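Long-range contact in vinylacetyl-CoA Delta-isomerase (Nitrosopumilus maritimus SCM1, PDB 6VJR), which probably converts 4-hydroxybutyryl-CoA to crotonyl-CoA and isomerises vinylacetyl-CoA, using FAD and a [4Fe-4S] cluster: residues Thr286-Arg291 with Tyr355-Met360. Numbering follows the deposited sequence.
With FE (Fe (III) ion), chain I.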
loop_
_atom_site.group_PDB
_atom_site.type_symbol
_atom_site.label_atom_id
_atom_site.label_comp_id
_atom_site.label_asym_id
_atom_site.label_seq_id
_atom_site.Cartn_x
_atom_site.Cartn_y
_atom_site.Cartn_z
ATOM N N THR A 286 -19.620 18.676 7.416
ATOM C CA THR A 286 -18.590 17.712 7.067
ATOM C C THR A 286 -17.841 18.096 5.793
ATOM O O THR A 286 -16.650 17.796 5.673
ATOM C CB THR A 286 -19.080 16.261 7.032
ATOM O OG1 THR A 286 -20.098 16.091 6.043
ATOM C CG2 THR A 286 -19.536 15.808 8.407
ATOM N N CYS A 287 -18.511 18.711 4.832
ATOM C CA CYS A 287 -17.845 19.192 3.633
ATOM C C CYS A 287 -16.701 20.130 4.023
ATOM O O CYS A 287 -15.579 19.965 3.549
ATOM C CB CYS A 287 -18.865 19.912 2.764
ATOM S SG CYS A 287 -18.211 20.542 1.204
ATOM N N TYR A 288 -16.992 21.165 4.825
ATOM C CA TYR A 288 -15.928 22.044 5.268
ATOM C C TYR A 288 -14.876 21.288 6.063
ATOM O O TYR A 288 -13.653 21.445 5.861
ATOM C CB TYR A 288 -16.467 23.178 6.129
ATOM C CG TYR A 288 -17.277 24.259 5.413
ATOM C CD1 TYR A 288 -16.708 25.122 4.497
ATOM C CD2 TYR A 288 -18.649 24.342 5.602
ATOM C CE1 TYR A 288 -17.460 26.083 3.867
ATOM C CE2 TYR A 288 -19.407 25.319 4.995
ATOM C CZ TYR A 288 -18.830 26.144 4.055
ATOM O OH TYR A 288 -19.580 27.119 3.442
ATOM N N HIS A 289 -15.354 20.561 7.070
ATOM C CA HIS A 289 -14.433 20.044 8.064
ATOM C C HIS A 289 -13.494 18.973 7.487
ATOM O O HIS A 289 -12.330 18.914 7.896
ATOM C CB HIS A 289 -15.145 19.576 9.318
ATOM C CG HIS A 289 -14.224 19.533 10.489
ATOM N ND1 HIS A 289 -13.575 20.632 11.005
ATOM C CD2 HIS A 289 -13.781 18.475 11.199
ATOM C CE1 HIS A 289 -12.767 20.205 11.998
ATOM N NE2 HIS A 289 -12.884 18.891 12.131
ATOM N N ARG A 290 -13.967 18.201 6.510
ATOM C CA ARG A 290 -13.164 17.147 5.891
ATOM C C ARG A 290 -11.951 17.728 5.161
ATOM O O ARG A 290 -10.964 17.042 4.980
ATOM C CB ARG A 290 -14.042 16.256 5.013
ATOM C CG ARG A 290 -14.813 15.277 5.886
ATOM C CD ARG A 290 -15.765 14.386 5.169
ATOM N NE ARG A 290 -16.505 13.567 6.125
ATOM C CZ ARG A 290 -17.681 13.019 5.880
ATOM N NH1 ARG A 290 -18.140 12.953 4.653
ATOM N NH2 ARG A 290 -18.410 12.582 6.871
ATOM N N ARG A 291 -11.957 19.022 4.799
ATOM C CA ARG A 291 -10.733 19.609 4.272
ATOM C C ARG A 291 -10.066 20.638 5.197
ATOM O O ARG A 291 -8.994 21.163 4.855
ATOM C CB ARG A 291 -10.838 20.101 2.843
ATOM C CG ARG A 291 -11.924 21.070 2.492
ATOM C CD ARG A 291 -11.599 22.559 2.743
ATOM N NE ARG A 291 -11.938 22.993 4.095
ATOM C CZ ARG A 291 -12.078 24.291 4.466
ATOM N NH1 ARG A 291 -11.752 25.306 3.645
ATOM N NH2 ARG A 291 -12.506 24.558 5.681
ATOM N N TYR A 355 -19.471 30.863 0.666
ATOM C CA TYR A 355 -18.841 29.899 -0.231
ATOM C C TYR A 355 -18.683 28.552 0.483
ATOM O O TYR A 355 -18.309 28.499 1.666
ATOM C CB TYR A 355 -17.496 30.405 -0.763
ATOM C CG TYR A 355 -17.660 31.290 -1.982
ATOM C CD1 TYR A 355 -18.371 32.484 -1.917
ATOM C CD2 TYR A 355 -17.151 30.908 -3.218
ATOM C CE1 TYR A 355 -18.586 33.244 -3.055
ATOM C CE2 TYR A 355 -17.358 31.657 -4.354
ATOM C CZ TYR A 355 -18.081 32.830 -4.269
ATOM O OH TYR A 355 -18.300 33.607 -5.366
ATOM N N LEU A 356 -19.004 27.484 -0.243
ATOM C CA LEU A 356 -18.799 26.099 0.188
ATOM C C LEU A 356 -17.732 25.461 -0.688
ATOM O O LEU A 356 -17.779 25.538 -1.911
ATOM C CB LEU A 356 -20.147 25.384 0.061
ATOM C CG LEU A 356 -20.165 23.904 0.458
ATOM C CD1 LEU A 356 -19.962 23.762 1.959
ATOM C CD2 LEU A 356 -21.434 23.244 0.050
ATOM N N ASN A 357 -16.762 24.794 -0.066
ATOM C CA ASN A 357 -15.729 24.089 -0.786
ATOM C C ASN A 357 -16.315 22.871 -1.510
ATOM O O ASN A 357 -17.435 22.428 -1.267
ATOM C CB ASN A 357 -14.633 23.649 0.182
ATOM C CG ASN A 357 -15.208 22.782 1.268
ATOM O OD1 ASN A 357 -16.012 23.214 2.096
ATOM N ND2 ASN A 357 -14.810 21.529 1.265
ATOM N N ASP A 358 -15.535 22.346 -2.465
ATOM C CA ASP A 358 -15.903 21.198 -3.270
ATOM C C ASP A 358 -16.013 19.951 -2.414
ATOM O O ASP A 358 -15.025 19.462 -1.873
ATOM C CB ASP A 358 -14.908 20.947 -4.391
ATOM C CG ASP A 358 -15.382 19.895 -5.378
ATOM O OD1 ASP A 358 -15.538 18.731 -4.953
ATOM O OD2 ASP A 358 -15.630 20.258 -6.564
ATOM N N ASP A 359 -17.229 19.419 -2.323
ATOM C CA ASP A 359 -17.497 18.291 -1.432
ATOM C C ASP A 359 -16.706 17.034 -1.819
ATOM O O ASP A 359 -16.140 16.377 -0.948
ATOM C CB ASP A 359 -18.982 17.997 -1.407
ATOM C CG ASP A 359 -19.383 17.020 -0.321
ATOM O OD1 ASP A 359 -19.012 15.830 -0.470
ATOM O OD2 ASP A 359 -20.028 17.479 0.632
ATOM N N MET A 360 -16.683 16.695 -3.091
ATOM C CA MET A 360 -15.985 15.512 -3.543
ATOM C C MET A 360 -14.518 15.589 -3.143
ATOM O O MET A 360 -13.985 14.649 -2.573
ATOM C CB MET A 360 -16.123 15.292 -5.055
ATOM C CG MET A 360 -15.259 14.170 -5.546
ATOM S SD MET A 360 -15.753 12.523 -5.059
ATOM C CE MET A 360 -16.735 12.043 -6.493
HETATM FE FE FE I . -11.772 17.277 13.289
HETATM O O HOH W 1 -19.833 15.947 3.111
#
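Tight packing centres on Cys287, whose SG, anti to its backbone N (chi1 -179°), points into the turn between strand 355-356 and helix 359-369, 3.2 Å from Asn357 O and 3.5 Å from Asp359 CA. Asn357 ND2 donates to Cys287 O at 2.9 Å, nearly straight (165°) but from above the carbonyl plane, 61° out of it, so it is not on a lone pair; Ser343 also hydrogen-bonds this amide nitrogen. On the next helix residue, Leu356 CD1 lies over one face of the Tyr288 ring, offset toward the rim, 3.7 Å from its centroid, a CH-pi contact, while Tyr288 OH donates to Tyr355 O at 2.6 Å. An alanine in place of Tyr288 would remove both and would probably loosen the hold of the helix on the strand. Contact is looser at the Thr286 end, where a water donates to Thr286 OG1 and Asp359 OD2, at 2.9 Å each, and the two side chains do not touch; Gln363 hydrogen-bonds Asp359 OD1. His289 points away from the turn and binds iron through NE2 at 2.3 Å. Helix 278-292 thus packs one side on a strand-to-helix turn and lends the other to the Fe(III) site, which Tyr293 and Glu443 share, beside the [4Fe-4S] cluster.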